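Local coordinates for xylose isomerase-like TIM barrel domain-containing protein (Sinorhizobium meliloti, PDB 3JU2), which is of unknown function but binds a zinc ion in a TIM barrel like that of xylose isomerase, at residues G174-V179 and I201-I206; I142-P147 and Y180-D185. All blocks are in the same frame, centred on the assembly; numbering follows the deposited sequence.

How the contacts relate
From the N terminus, the chain leaves strand 140-142 through 142-147, passes helix 159-169, returns along strand 173-178 and turns directly into 180-185. There contact 2 closes its loop, setting the stretch after strand 140-142 against the short helix 179-182. Before that closure the chain has already entered 174-179, which contact 1 joins to 201-206 after helix 188-197, so the two loops cross. Strand 173-178 lies between strands 140-142 and 201-206 in the barrel, and its backbone also bonds to I142. Both contacts reach the same zinc ion: contact 1 supplies D178 and H205, contact 2 supplies E143, and E249 completes the site.

Contact 1 of 2, residues G174-V179 and I201-I206; sequences GVAIDV and ILAHHI. With ZN (zinc ion), chain D.
Strands 174-178 and 201-206 run parallel as neighbours in the barrel, their axes 14° apart, and a beta bulge between V175 and A176 shifts the register by one residue. At the bulge V175 O takes L202 N at 2.9 Å and, more weakly, A203 N. Beyond it the ladder is regular: I177 N bonds to A203 O, H205 N to I177 O, and V179 N to H205 O at 3.1 Å.

The side chains alternate between two faces. A176, A203, D178 and H205 share one, where A176 CB meets A203 CB at 4.0 Å and the two metal ligands converge on the zinc ion. D178 CG lies anti to the backbone N (chi1 -173°), which brings OD2 within 2.0 Å of the zinc ion, while H205 approaches the metal through ND1 at 2.3 Å. Their side chains cross at about a right angle, with carboxylate and imidazole planes 60° apart. D178 is also the N-cap of the following helix, OD1 taking Y180 N, and the zinc-bound OD2 accepts a further bond from R220.

On the other face, I177 CD1 rests among the branches of I201, 4.0 Å from CG2. The H204 ring turns its edge to I177 O and to V179 CG1, the latter 3.7 Å from NE2; its ND1 bonds to R234. V179 CG2 lies 3.9 Å from I206 CA, and the V179 side chain touches L230 and I233 of helix 230-239. With V179 cut back to an alanine, H204 and I206 would probably lose their methyl contacts and a gap would open against that helix.

The ladder thus sets D178 beside H205, the helix start holds OD1, and R220 probably offsets part of the negative charge that D178 brings to the zinc ion.

Contact 2 of 2, residues I142-P147 and Y180-D185; sequences IEPLHP and YHVWWD. With ZN (zinc ion), chain D.
H181 reaches from the short helix 179-182 across the chain that leaves strand 140-142, and each atom of its side chain meets that segment. CB sits 3.1 Å from P144 O, and CG lies beneath L145 CA. With CG anti to its own carbonyl carbon (chi1 -60°), the ring places ND1 3.1 Å from H146 N and turns the CD2 edge to E143 OE2. L145 CG stands over one ring face in a CH-pi contact, 3.8 Å from the centroid, while CE1 also touches this CG. At the tip, NE2 shares a water with E143 OE2, 2.9 Å from NE2.

Farther along, W184 packs its CZ2 against P147 CG, and its NE1 bonds to H181 O (2.8 Å) while lying over a face of the H146 ring. The imidazole of H146 is held at both nitrogens, ND1 by M148 N and NE2 by a second water. P147 of the second subunit packs on H146, P147 and W184, so this end of the contact belongs to the dimer interface.

E143 OE2 binds the zinc ion at 2.1 Å, which makes H181 a second-shell residue that probably helps to position this ligand through the shared water.

Contact 1 of 2, residues G174-V179 and I201-I206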
loop_
_atom_site.group_PDB
_atom_site.type_symbol
_atom_site.label_atom_id
_atom_site.label_comp_id
_atom_site.label_asym_id
_atom_site.label_seq_id
_atom_site.Cartn_x
_atom_site.Cartn_y
_atom_site.Cartn_z
ATOM N N GLY A 174 13.840 1.789 17.241
ATOM C CA GLY A 174 13.178 2.938 16.672
ATOM C C GLY A 174 12.756 2.626 15.241
ATOM O O GLY A 174 12.630 1.452 14.860
ATOM N N VAL A 175 12.519 3.685 14.483
ATOM C CA VAL A 175 12.011 3.609 13.106
ATOM C C VAL A 175 12.955 4.275 12.076
ATOM O O VAL A 175 13.577 5.312 12.359
ATOM C CB VAL A 175 10.550 4.145 12.976
ATOM C CG1 VAL A 175 9.565 3.298 13.847
ATOM C CG2 VAL A 175 10.465 5.633 13.329
ATOM N N ALA A 176 13.070 3.633 10.903
ATOM C CA ALA A 176 13.626 4.253 9.703
ATOM C C ALA A 176 12.429 4.697 8.870
ATOM O O ALA A 176 11.614 3.862 8.471
ATOM C CB ALA A 176 14.488 3.252 8.913
ATOM N N ILE A 177 12.284 6.002 8.674
ATOM C CA ILE A 177 11.187 6.537 7.908
ATOM C C ILE A 177 11.634 6.727 6.455
ATOM O O ILE A 177 12.391 7.650 6.154
ATOM C CB ILE A 177 10.658 7.883 8.485
ATOM C CG1 ILE A 177 10.244 7.711 9.956
ATOM C CG2 ILE A 177 9.514 8.444 7.618
ATOM C CD1 ILE A 177 9.875 9.017 10.640
ATOM N N ASP A 178 11.161 5.843 5.577
ATOM C CA ASP A 178 11.419 5.949 4.120
ATOM C C ASP A 178 10.192 6.514 3.436
ATOM O O ASP A 178 9.097 5.914 3.472
ATOM C CB ASP A 178 11.784 4.566 3.553
ATOM C CG ASP A 178 12.258 4.598 2.054
ATOM O OD1 ASP A 178 11.894 5.475 1.250
ATOM O OD2 ASP A 178 13.053 3.705 1.695
ATOM N N VAL A 179 10.352 7.660 2.779
ATOM C CA VAL A 179 9.230 8.321 2.109
ATOM C C VAL A 179 8.486 7.418 1.100
ATOM O O VAL A 179 7.278 7.558 0.928
ATOM C CB VAL A 179 9.646 9.673 1.446
ATOM C CG1 VAL A 179 10.241 10.636 2.501
ATOM C CG2 VAL A 179 10.629 9.465 0.237
ATOM N N ILE A 201 12.845 8.306 16.001
ATOM C CA ILE A 201 13.352 8.491 14.631
ATOM C C ILE A 201 14.865 8.216 14.546
ATOM O O ILE A 201 15.676 8.918 15.167
ATOM C CB ILE A 201 12.964 9.834 13.999
ATOM C CG1 ILE A 201 11.464 10.098 14.169
ATOM C CG2 ILE A 201 13.312 9.824 12.489
ATOM C CD1 ILE A 201 10.973 11.458 13.711
ATOM N N LEU A 202 15.219 7.161 13.806
ATOM C CA LEU A 202 16.611 6.721 13.660
ATOM C C LEU A 202 17.213 7.006 12.266
ATOM O O LEU A 202 18.435 7.147 12.133
ATOM C CB LEU A 202 16.759 5.241 14.021
ATOM C CG LEU A 202 16.585 4.841 15.494
ATOM C CD1 LEU A 202 16.568 3.327 15.639
ATOM C CD2 LEU A 202 17.695 5.463 16.375
ATOM N N ALA A 203 16.353 7.113 11.253
ATOM C CA ALA A 203 16.791 7.378 9.881
ATOM C C ALA A 203 15.676 7.953 9.041
ATOM O O ALA A 203 14.487 7.759 9.341
ATOM C CB ALA A 203 17.342 6.091 9.222
ATOM N N HIS A 204 16.065 8.641 7.971
ATOM C CA HIS A 204 15.127 9.219 7.032
ATOM C C HIS A 204 15.637 8.917 5.611
ATOM O O HIS A 204 16.741 9.347 5.224
ATOM C CB HIS A 204 14.989 10.725 7.302
ATOM C CG HIS A 204 14.147 11.459 6.313
ATOM N ND1 HIS A 204 14.245 12.819 6.143
ATOM C CD2 HIS A 204 13.167 11.046 5.469
ATOM C CE1 HIS A 204 13.387 13.214 5.222
ATOM N NE2 HIS A 204 12.723 12.156 4.792
ATOM N N HIS A 205 14.849 8.160 4.852
ATOM C CA HIS A 205 15.261 7.763 3.488
ATOM C C HIS A 205 14.456 8.521 2.477
ATOM O O HIS A 205 13.238 8.701 2.637
ATOM C CB HIS A 205 15.097 6.266 3.229
ATOM C CG HIS A 205 15.893 5.390 4.144
ATOM N ND1 HIS A 205 15.917 4.020 4.008
ATOM C CD2 HIS A 205 16.688 5.674 5.203
ATOM C CE1 HIS A 205 16.677 3.497 4.952
ATOM N NE2 HIS A 205 17.157 4.478 5.690
ATOM N N ILE A 206 15.118 8.941 1.418
ATOM C CA ILE A 206 14.498 9.749 0.408
ATOM C C ILE A 206 14.642 9.208 -1.012
ATOM O O ILE A 206 15.518 8.468 -1.286
ATOM C CB ILE A 206 14.914 11.216 0.516
ATOM C CG1 ILE A 206 16.426 11.351 0.509
ATOM C CG2 ILE A 206 14.405 11.802 1.773
ATOM C CD1 ILE A 206 16.912 12.692 0.072
HETATM ZN ZN ZN D . 14.383 2.793 2.849
#

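Contact 2 of 2, residues I142-P147 and Y180-D185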
loop_
_atom_site.group_PDB
_atom_site.type_symbol
_atom_site.label_atom_id
_atom_site.label_comp_id
_atom_site.label_asym_id
_atom_site.label_seq_id
_atom_site.Cartn_x
_atom_site.Cartn_y
_atom_site.Cartn_z
ATOM N N ILE A 142 13.270 -0.300 12.767
ATOM C CA ILE A 142 12.198 -0.952 12.019
ATOM C C ILE A 142 11.858 -0.053 10.843
ATOM O O ILE A 142 11.496 1.110 11.021
ATOM C CB ILE A 142 10.930 -1.161 12.886
ATOM C CG1 ILE A 142 11.257 -2.065 14.091
ATOM C CG2 ILE A 142 9.764 -1.728 12.041
ATOM C CD1 ILE A 142 10.119 -2.148 15.083
ATOM N N GLU A 143 11.970 -0.584 9.633
ATOM C CA GLU A 143 11.587 0.206 8.477
ATOM C C GLU A 143 10.227 -0.289 8.008
ATOM O O GLU A 143 10.149 -1.385 7.423
ATOM C CB GLU A 143 12.636 0.101 7.363
ATOM C CG GLU A 143 12.197 0.788 6.086
ATOM C CD GLU A 143 13.279 0.793 5.013
ATOM O OE1 GLU A 143 14.142 -0.110 4.983
ATOM O OE2 GLU A 143 13.237 1.698 4.175
ATOM N N PRO A 144 9.151 0.486 8.287
ATOM C CA PRO A 144 7.890 0.055 7.729
ATOM C C PRO A 144 7.967 0.083 6.196
ATOM O O PRO A 144 8.520 1.030 5.623
ATOM C CB PRO A 144 6.897 1.102 8.230
ATOM C CG PRO A 144 7.699 2.285 8.610
ATOM C CD PRO A 144 9.012 1.748 9.058
ATOM N N LEU A 145 7.485 -0.982 5.567
ATOM C CA LEU A 145 7.500 -1.085 4.102
ATOM C C LEU A 145 6.145 -0.808 3.515
ATOM O O LEU A 145 5.100 -1.064 4.132
ATOM C CB LEU A 145 8.011 -2.453 3.637
ATOM C CG LEU A 145 9.438 -2.459 3.069
ATOM C CD1 LEU A 145 10.503 -2.094 4.091
ATOM C CD2 LEU A 145 9.761 -3.839 2.437
ATOM N N HIS A 146 6.150 -0.263 2.306
ATOM C CA HIS A 146 4.920 -0.054 1.572
ATOM C C HIS A 146 3.983 -1.284 1.667
ATOM O O HIS A 146 4.440 -2.433 1.551
ATOM C CB HIS A 146 5.220 0.221 0.094
ATOM C CG HIS A 146 4.090 0.887 -0.608
ATOM N ND1 HIS A 146 2.926 0.227 -0.939
ATOM C CD2 HIS A 146 3.921 2.175 -1.003
ATOM C CE1 HIS A 146 2.095 1.076 -1.523
ATOM N NE2 HIS A 146 2.685 2.258 -1.593
ATOM N N PRO A 147 2.684 -1.038 1.910
ATOM C CA PRO A 147 1.653 -2.102 1.906
ATOM C C PRO A 147 1.734 -3.102 0.730
ATOM O O PRO A 147 1.410 -4.249 0.915
ATOM C CB PRO A 147 0.359 -1.314 1.848
ATOM C CG PRO A 147 0.679 -0.143 2.703
ATOM C CD PRO A 147 2.105 0.251 2.301
ATOM N N TYR A 180 9.204 6.481 0.464
ATOM C CA TYR A 180 8.600 5.579 -0.527
ATOM C C TYR A 180 7.544 4.707 0.150
ATOM O O TYR A 180 6.475 4.473 -0.405
ATOM C CB TYR A 180 9.651 4.683 -1.185
ATOM C CG TYR A 180 9.205 4.163 -2.531
ATOM C CD1 TYR A 180 9.156 5.017 -3.630
ATOM C CD2 TYR A 180 8.827 2.820 -2.703
ATOM C CE1 TYR A 180 8.728 4.553 -4.885
ATOM C CE2 TYR A 180 8.420 2.330 -3.965
ATOM C CZ TYR A 180 8.384 3.209 -5.049
ATOM O OH TYR A 180 7.982 2.762 -6.283
ATOM N N HIS A 181 7.865 4.276 1.360
ATOM C CA HIS A 181 7.008 3.374 2.114
ATOM C C HIS A 181 5.825 4.031 2.833
ATOM O O HIS A 181 4.809 3.380 3.044
ATOM C CB HIS A 181 7.880 2.584 3.076
ATOM C CG HIS A 181 8.931 1.769 2.388
ATOM N ND1 HIS A 181 8.694 1.090 1.206
ATOM C CD2 HIS A 181 10.214 1.505 2.724
ATOM C CE1 HIS A 181 9.796 0.452 0.845
ATOM N NE2 HIS A 181 10.729 0.691 1.749
ATOM N N VAL A 182 5.945 5.320 3.180
ATOM C CA VAL A 182 4.992 5.967 4.116
ATOM C C VAL A 182 4.276 7.205 3.590
ATOM O O VAL A 182 3.306 7.653 4.216
ATOM C CB VAL A 182 5.676 6.357 5.453
ATOM C CG1 VAL A 182 6.382 5.180 6.091
ATOM C CG2 VAL A 182 6.680 7.517 5.227
ATOM N N TRP A 183 4.732 7.761 2.452
ATOM C CA TRP A 183 4.211 9.061 1.970
ATOM C C TRP A 183 2.678 9.112 1.849
ATOM O O TRP A 183 2.083 10.157 2.070
ATOM C CB TRP A 183 4.861 9.479 0.613
ATOM C CG TRP A 183 4.282 8.708 -0.542
ATOM C CD1 TRP A 183 4.650 7.455 -0.976
ATOM C CD2 TRP A 183 3.184 9.109 -1.355
ATOM N NE1 TRP A 183 3.846 7.069 -2.023
ATOM C CE2 TRP A 183 2.932 8.061 -2.269
ATOM C CE3 TRP A 183 2.385 10.263 -1.402
ATOM C CZ2 TRP A 183 1.913 8.126 -3.208
ATOM C CZ3 TRP A 183 1.384 10.340 -2.342
ATOM C CH2 TRP A 183 1.143 9.267 -3.235
ATOM N N TRP A 184 2.058 7.984 1.463
ATOM C CA TRP A 184 0.624 7.864 1.181
ATOM C C TRP A 184 -0.237 7.864 2.480
ATOM O O TRP A 184 -1.473 7.996 2.425
ATOM C CB TRP A 184 0.395 6.543 0.397
ATOM C CG TRP A 184 0.864 5.406 1.215
ATOM C CD1 TRP A 184 2.122 4.883 1.284
ATOM C CD2 TRP A 184 0.098 4.743 2.217
ATOM N NE1 TRP A 184 2.179 3.905 2.252
ATOM C CE2 TRP A 184 0.943 3.796 2.834
ATOM C CE3 TRP A 184 -1.246 4.833 2.629
ATOM C CZ2 TRP A 184 0.502 2.977 3.874
ATOM C CZ3 TRP A 184 -1.681 4.018 3.652
ATOM C CH2 TRP A 184 -0.815 3.087 4.251
ATOM N N ASP A 185 0.411 7.626 3.622
ATOM C CA ASP A 185 -0.331 7.282 4.852
ATOM C C ASP A 185 -1.189 8.475 5.317
ATOM O O ASP A 185 -0.656 9.524 5.621
ATOM C CB ASP A 185 0.648 6.866 5.936
ATOM C CG ASP A 185 -0.043 6.267 7.192
ATOM O OD1 ASP A 185 -1.214 6.597 7.497
ATOM O OD2 ASP A 185 0.636 5.484 7.871
HETATM ZN ZN ZN D . 14.383 2.793 2.849
HETATM O O HOH W 1 13.602 0.330 1.737
HETATM O O HOH W 2 1.796 4.617 -2.790
#